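Local atomic coordinates of pleckstrin homology domain-containing family A member 8 (Homo sapiens, PDB entry 5KDI), a protein that probably transfers simple glycosphingolipids between membranes, holding one lipid molecule in the pocket of an all-helical GLTP fold. Residues Gln62-Ile65 / Thr66-Lys70; Leu111-Lys115 / Asn116-Asp120; Asp197-Tyr200 / Glu201-Leu205. The protein carries 2 engineered substitutions. All blocks are in the same frame, centred on the assembly; numbering follows the deposited sequence. Where two conformers were deposited one is given.

Contact 1 (Gln62-Ile65 / Thr66-Lys70). Engineered in segment 66-70: Ala69 (natural residue Glu), Lys70 (natural residue Glu).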
# COMPACT_ATOMS: atom_id res chain seq x y z
N GLN A 62 -8.57 2.51 14.70
CA GLN A 62 -9.66 2.82 15.61
C GLN A 62 -10.30 1.55 16.20
O GLN A 62 -10.71 1.56 17.34
CB GLN A 62 -10.73 3.65 14.92
CG GLN A 62 -10.42 5.08 14.81
CD GLN A 62 -11.47 5.90 13.96
OE1 GLN A 62 -12.33 5.36 13.20
NE2 GLN A 62 -11.34 7.21 14.08
N LYS A 63 -10.43 0.49 15.41
CA LYS A 63 -10.94 -0.75 15.93
C LYS A 63 -9.82 -1.42 16.79
O LYS A 63 -10.10 -1.91 17.89
CB LYS A 63 -11.40 -1.71 14.82
CG LYS A 63 -12.65 -1.23 14.07
CD LYS A 63 -13.82 -0.95 14.96
CE LYS A 63 -15.13 -0.78 14.20
NZ LYS A 63 -15.83 -2.12 13.86
N TYR A 64 -8.62 -1.47 16.26
CA TYR A 64 -7.49 -2.12 16.92
C TYR A 64 -7.34 -1.66 18.39
O TYR A 64 -7.27 -2.51 19.32
CB TYR A 64 -6.19 -1.84 16.17
CG TYR A 64 -4.96 -2.29 16.88
CD1 TYR A 64 -4.75 -3.62 17.17
CD2 TYR A 64 -3.96 -1.38 17.17
CE1 TYR A 64 -3.59 -4.03 17.82
CE2 TYR A 64 -2.80 -1.80 17.82
CZ TYR A 64 -2.62 -3.12 18.12
OH TYR A 64 -1.47 -3.56 18.75
N ILE A 65 -7.29 -0.33 18.58
CA ILE A 65 -6.98 0.26 19.88
C ILE A 65 -8.05 0.00 20.96
O ILE A 65 -7.81 0.14 22.17
CB ILE A 65 -6.65 1.77 19.81
CG1 ILE A 65 -7.87 2.60 19.37
CG2 ILE A 65 -5.39 2.00 18.98
CD1 ILE A 65 -7.57 4.11 19.37
N THR A 66 -9.21 -0.40 20.49
CA THR A 66 -10.32 -0.76 21.33
C THR A 66 -10.03 -2.03 22.18
O THR A 66 -10.62 -2.21 23.29
CB THR A 66 -11.47 -0.93 20.29
OG1 THR A 66 -12.43 0.11 20.43
CG2 THR A 66 -12.03 -2.32 20.16
N ASN A 67 -9.17 -2.91 21.64
CA ASN A 67 -8.83 -4.21 22.31
C ASN A 67 -7.63 -4.84 21.67
O ASN A 67 -7.74 -5.72 20.84
CB ASN A 67 -10.04 -5.17 22.37
CG ASN A 67 -9.82 -6.36 23.32
OD1 ASN A 67 -8.69 -6.72 23.66
ND2 ASN A 67 -10.93 -6.95 23.77
N LYS A 68 -6.46 -4.32 22.00
CA LYS A 68 -5.28 -4.73 21.25
C LYS A 68 -4.95 -6.23 21.37
O LYS A 68 -4.40 -6.83 20.42
CB LYS A 68 -4.06 -3.87 21.64
CG LYS A 68 -4.16 -2.41 21.28
CD LYS A 68 -2.84 -1.71 21.65
CE LYS A 68 -3.15 -0.36 22.09
NZ LYS A 68 -2.00 0.31 22.77
N ALA A 69 -5.20 -6.81 22.54
CA ALA A 69 -4.98 -8.22 22.81
C ALA A 69 -5.86 -9.09 21.93
O ALA A 69 -5.46 -10.16 21.50
CB ALA A 69 -5.24 -8.55 24.31
N LYS A 70 -7.09 -8.66 21.74
CA LYS A 70 -8.02 -9.33 20.89
C LYS A 70 -7.69 -9.16 19.41
O LYS A 70 -7.94 -10.06 18.62
CB LYS A 70 -9.43 -8.86 21.20
CG LYS A 70 -10.50 -9.58 20.42
CD LYS A 70 -11.87 -9.07 20.84
CE LYS A 70 -13.00 -10.01 20.40
NZ LYS A 70 -12.70 -11.47 20.62
O HOH W 1 -1.48 -6.08 19.69
O HOH W 2 -6.37 -2.17 24.11

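Contact 2 (Leu111-Lys115 / Asn116-Asp120)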
# COMPACT_ATOMS: atom_id res chain seq x y z
N LEU A 111 5.75 -0.56 -8.47
CA LEU A 111 7.13 -0.78 -8.06
C LEU A 111 7.76 -1.97 -8.79
O LEU A 111 8.97 -1.96 -9.04
CB LEU A 111 7.24 -0.96 -6.56
CG LEU A 111 6.96 0.25 -5.70
CD1 LEU A 111 6.98 -0.16 -4.21
CD2 LEU A 111 7.97 1.38 -5.95
N THR A 112 6.94 -2.95 -9.17
CA THR A 112 7.43 -4.06 -10.02
C THR A 112 7.88 -3.56 -11.38
O THR A 112 8.92 -3.96 -11.84
CB THR A 112 6.37 -5.20 -10.16
OG1 THR A 112 6.03 -5.69 -8.85
CG2 THR A 112 6.81 -6.33 -11.10
N GLU A 113 7.11 -2.66 -12.02
CA GLU A 113 7.54 -2.06 -13.29
C GLU A 113 8.90 -1.38 -13.12
O GLU A 113 9.79 -1.54 -13.94
CB GLU A 113 6.53 -1.02 -13.78
CG GLU A 113 5.27 -1.58 -14.33
CD GLU A 113 5.23 -1.67 -15.85
OE1 GLU A 113 5.99 -0.97 -16.60
OE2 GLU A 113 4.43 -2.48 -16.30
N VAL A 114 9.00 -0.54 -12.09
CA VAL A 114 10.29 0.13 -11.77
C VAL A 114 11.44 -0.84 -11.53
O VAL A 114 12.53 -0.66 -12.08
CB VAL A 114 10.18 1.12 -10.58
CG1 VAL A 114 11.58 1.72 -10.32
CG2 VAL A 114 9.14 2.22 -10.93
N LYS A 115 11.21 -1.87 -10.74
CA LYS A 115 12.22 -2.88 -10.45
C LYS A 115 12.70 -3.60 -11.71
O LYS A 115 13.86 -3.99 -11.78
CB LYS A 115 11.69 -3.91 -9.47
CG LYS A 115 12.71 -4.97 -9.06
CD LYS A 115 12.16 -6.10 -8.27
CE LYS A 115 13.13 -7.29 -8.19
NZ LYS A 115 14.57 -7.00 -8.45
N ASN A 116 11.79 -3.82 -12.66
CA ASN A 116 12.07 -4.55 -13.88
C ASN A 116 12.65 -3.61 -14.98
O ASN A 116 12.85 -3.98 -16.13
CB ASN A 116 10.80 -5.28 -14.40
CG ASN A 116 10.33 -6.43 -13.52
OD1 ASN A 116 11.09 -7.00 -12.69
ND2 ASN A 116 9.04 -6.80 -13.70
N GLY A 117 12.94 -2.37 -14.59
CA GLY A 117 13.72 -1.46 -15.38
C GLY A 117 12.97 -0.38 -16.12
O GLY A 117 13.54 0.25 -16.99
N GLU A 118 11.70 -0.14 -15.78
CA GLU A 118 10.94 0.97 -16.39
C GLU A 118 11.39 2.30 -15.80
O GLU A 118 11.36 2.49 -14.57
CB GLU A 118 9.46 0.80 -16.22
CG GLU A 118 8.64 1.90 -16.84
CD GLU A 118 8.81 2.00 -18.36
OE1 GLU A 118 8.43 1.07 -19.06
OE2 GLU A 118 9.27 3.05 -18.86
N LYS A 119 11.86 3.19 -16.68
CA LYS A 119 12.35 4.49 -16.26
C LYS A 119 11.33 5.59 -16.55
O LYS A 119 11.50 6.69 -16.08
CB LYS A 119 13.66 4.83 -16.96
CG LYS A 119 14.76 3.80 -16.76
CD LYS A 119 15.34 3.89 -15.37
CE LYS A 119 16.30 2.75 -15.05
NZ LYS A 119 17.57 2.91 -15.79
N ASP A 120 10.30 5.31 -17.35
CA ASP A 120 9.25 6.28 -17.55
C ASP A 120 8.24 6.07 -16.42
O ASP A 120 7.46 5.11 -16.44
CB ASP A 120 8.60 6.14 -18.94
CG ASP A 120 7.63 7.26 -19.26
OD1 ASP A 120 6.81 7.64 -18.45
OD2 ASP A 120 7.74 7.82 -20.33
O HOH W 3 13.60 1.44 -13.17

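Contact 3 (Asp197-Tyr200 / Glu201-Leu205)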
# COMPACT_ATOMS: atom_id res chain seq x y z
N ASP A 197 -6.57 -11.47 0.26
CA ASP A 197 -7.48 -11.77 -0.84
C ASP A 197 -8.28 -13.04 -0.54
O ASP A 197 -9.50 -13.06 -0.74
CB ASP A 197 -6.74 -11.90 -2.15
CG ASP A 197 -6.26 -10.60 -2.74
OD1 ASP A 197 -6.66 -9.50 -2.30
OD2 ASP A 197 -5.44 -10.66 -3.70
N THR A 198 -7.61 -14.07 -0.05
CA THR A 198 -8.28 -15.35 0.30
C THR A 198 -9.33 -15.10 1.42
O THR A 198 -10.46 -15.57 1.35
CB THR A 198 -7.24 -16.40 0.66
OG1 THR A 198 -6.43 -16.63 -0.48
CG2 THR A 198 -7.92 -17.69 1.12
N LEU A 199 -8.95 -14.35 2.46
CA LEU A 199 -9.83 -14.05 3.56
C LEU A 199 -11.10 -13.37 3.01
O LEU A 199 -12.22 -13.74 3.38
CB LEU A 199 -9.11 -13.17 4.57
CG LEU A 199 -9.96 -12.68 5.74
CD1 LEU A 199 -10.11 -13.76 6.79
CD2 LEU A 199 -9.27 -11.42 6.37
N TYR A 200 -10.91 -12.34 2.18
CA TYR A 200 -12.06 -11.63 1.63
C TYR A 200 -12.93 -12.51 0.71
O TYR A 200 -14.15 -12.47 0.81
CB TYR A 200 -11.63 -10.33 0.99
CG TYR A 200 -11.44 -9.20 1.99
CD1 TYR A 200 -10.46 -9.24 2.98
CD2 TYR A 200 -12.25 -8.07 1.96
CE1 TYR A 200 -10.29 -8.23 3.88
CE2 TYR A 200 -12.06 -7.03 2.83
CZ TYR A 200 -11.13 -7.12 3.85
OH TYR A 200 -10.96 -6.12 4.75
N GLU A 201 -12.30 -13.31 -0.15
CA GLU A 201 -13.03 -14.19 -1.03
C GLU A 201 -13.85 -15.21 -0.23
O GLU A 201 -15.03 -15.40 -0.55
CB GLU A 201 -12.11 -14.85 -2.05
CG GLU A 201 -11.39 -13.84 -2.95
CD GLU A 201 -10.10 -14.37 -3.59
OE1 GLU A 201 -9.86 -15.60 -3.53
OE2 GLU A 201 -9.30 -13.55 -4.13
N VAL A 202 -13.22 -15.87 0.72
CA VAL A 202 -13.85 -16.95 1.46
C VAL A 202 -15.07 -16.47 2.28
O VAL A 202 -16.06 -17.19 2.39
CB VAL A 202 -12.85 -17.73 2.36
CG1 VAL A 202 -13.57 -18.76 3.21
CG2 VAL A 202 -11.84 -18.46 1.51
N HIS A 203 -15.02 -15.24 2.78
CA HIS A 203 -16.06 -14.71 3.63
C HIS A 203 -17.01 -13.81 2.85
O HIS A 203 -17.87 -13.17 3.44
CB HIS A 203 -15.46 -14.03 4.80
CG HIS A 203 -14.72 -14.97 5.70
ND1 HIS A 203 -15.34 -15.78 6.59
CD2 HIS A 203 -13.37 -15.30 5.73
CE1 HIS A 203 -14.41 -16.54 7.24
NE2 HIS A 203 -13.20 -16.27 6.70
N GLY A 204 -16.86 -13.72 1.54
CA GLY A 204 -17.86 -13.02 0.73
C GLY A 204 -17.77 -11.49 0.92
O GLY A 204 -18.82 -10.81 0.82
N LEU A 205 -16.55 -10.95 1.16
CA LEU A 205 -16.34 -9.55 1.53
C LEU A 205 -15.81 -8.69 0.38
O LEU A 205 -15.55 -7.50 0.58
CB LEU A 205 -15.41 -9.45 2.74
CG LEU A 205 -15.81 -10.12 4.01
CD1 LEU A 205 -14.67 -10.12 5.04
CD2 LEU A 205 -17.13 -9.61 4.52

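Contact 1 (Gln62-Ile65 / Thr66-Lys70)
A type I beta turn from Tyr64 to Asn67 carries the chain out of helix 47-64 and into the loop that precedes helix 74-83 of this GLTP fold. The bond that closes it runs from Asn67 N to Tyr64 O at 3.0 Å. One residue earlier, Thr66 N donates to Lys63 O over 3.1 Å, and the two successive bonds, each spanning three residues, carry the chain through the turn. The turn also brings Lys68 back over Tyr64, whose CG lies anti to the backbone N (chi1 171°). Methylene CG of Lys68 sits above one ring face, 3.8 Å from the centroid, a CH-pi contact shifted toward the rim. The aliphatic part of a lysine thus serves as an apolar lid for a buried aromatic ring. At the far end of that ring, Tyr64 OH is hydrogen-bonded to Glu25 and receives a further bond, 2.7 Å long, from a water lying in the plane of the ring. This water also donates to Lys68 O, linking ring and backbone a second time. Phe71, further along the same loop, packs against Tyr64 and Thr66, while Lys63 NZ forms a salt bridge with Glu81 of helix 74-83. Further on comes an Asx motif whose donor belongs to an engineered residue, a lysine in place of the natural glutamate: Lys70 N reaches Asn67 OD1 at 3.2 Å, from above the plane of the amide carbonyl.

Contact 2 (Leu111-Lys115 / Asn116-Asp120)
Glu113 O is gripped by two backbone amides: Glu118 N donates to it over 3.0 Å in a fairly straight bond (160° at the hydrogen), and Asn116 N adds a weak one. The stronger bond of Asn116 N goes to Thr112 O, at 3.0 Å. Gly117, at positive phi, turns the chain so that its own N meets Val114 O at 3.1 Å. A water donates to that same oxygen and to Glu118 O, bridging the helix and the segment that leaves it. Among the side chains, Asn116 lies alongside Thr112, and Thr112 CG2 touches Asn116 ND2 at 3.5 Å. Glu113 and Glu118 also run side by side, their carboxylate planes 22° apart and their OE1 atoms separated by 4.0 Å, a closeness that could raise the proton affinity of either. Both are held from other directions: Asn127 binds Glu113 OE2, and Glu118 OE2 uses its anti lone pair to accept from Asp120 N at 2.9 Å. Asp120 in turn N-caps helix 121-131 through Thr123 N. The pair of nested backbone bonds around Gly117 is the Schellman motif, here closing helix 93-115.

Contact 3 (Asp197-Tyr200 / Glu201-Leu205)
Tyr200 sets the CD2 corner of its ring against Leu205 CB, at 3.5 Å, and the two side chains cross at about a right angle. The backbone supplies the means: Leu205 N donates to Tyr200 O in a nearly straight bond of 2.9 Å (172° at the hydrogen). With Gly204 N bonded to Glu201 O, this makes a Schellman motif that ends helix 172-202, Gly204 being its positive-phi residue. Helices 93-115 and 74-83 cover this end: Leu97, Leu98 and Val78 touch Tyr200, Lys101 makes a cation-pi contact with it, and Leu79 touches His203. Polar groups find partners there too, Tyr200 OH bonding to Thr94 O and Asp197 OD2 to Lys105 in a salt bridge. One residue before Tyr200, Leu199 O accepts from His203 N at 3.2 Å, and it also meets the edge of the imidazole, in the ring plane, where His203 CD2 comes to 3.0 Å. With CG of His203 anti to the carbonyl carbon (chi1 -65°), the ring folds back along the helix, and Leu199 CD1 rests 3.8 Å from the same CD2. Main-chain N-H and ring edge thus share one carbonyl, which probably limits the rotation of the imidazole.

How the contacts relate
From the N terminus the three contacts follow in series, neither nesting nor crossing, and each is a local contact where a helix gives way to loop. Contact 1 follows helix 47-64, contact 2 follows helix 93-115, and contact 3 ends helix 172-202. Their centres stand about 22 Å (1 and 3), 30 Å (2 and 3) and 38 Å (1 and 2) apart, with contacts 1 and 2 on opposite sides of the chain's centre. Shared helices join them: helix 74-83 reaches both 62-65 and 197-205. Roughly the first half of helix 93-115 meets contact 3, while Lys115 at its end binds Gln179 and Ser183, so helix 93-115 runs antiparallel to helix 172-202.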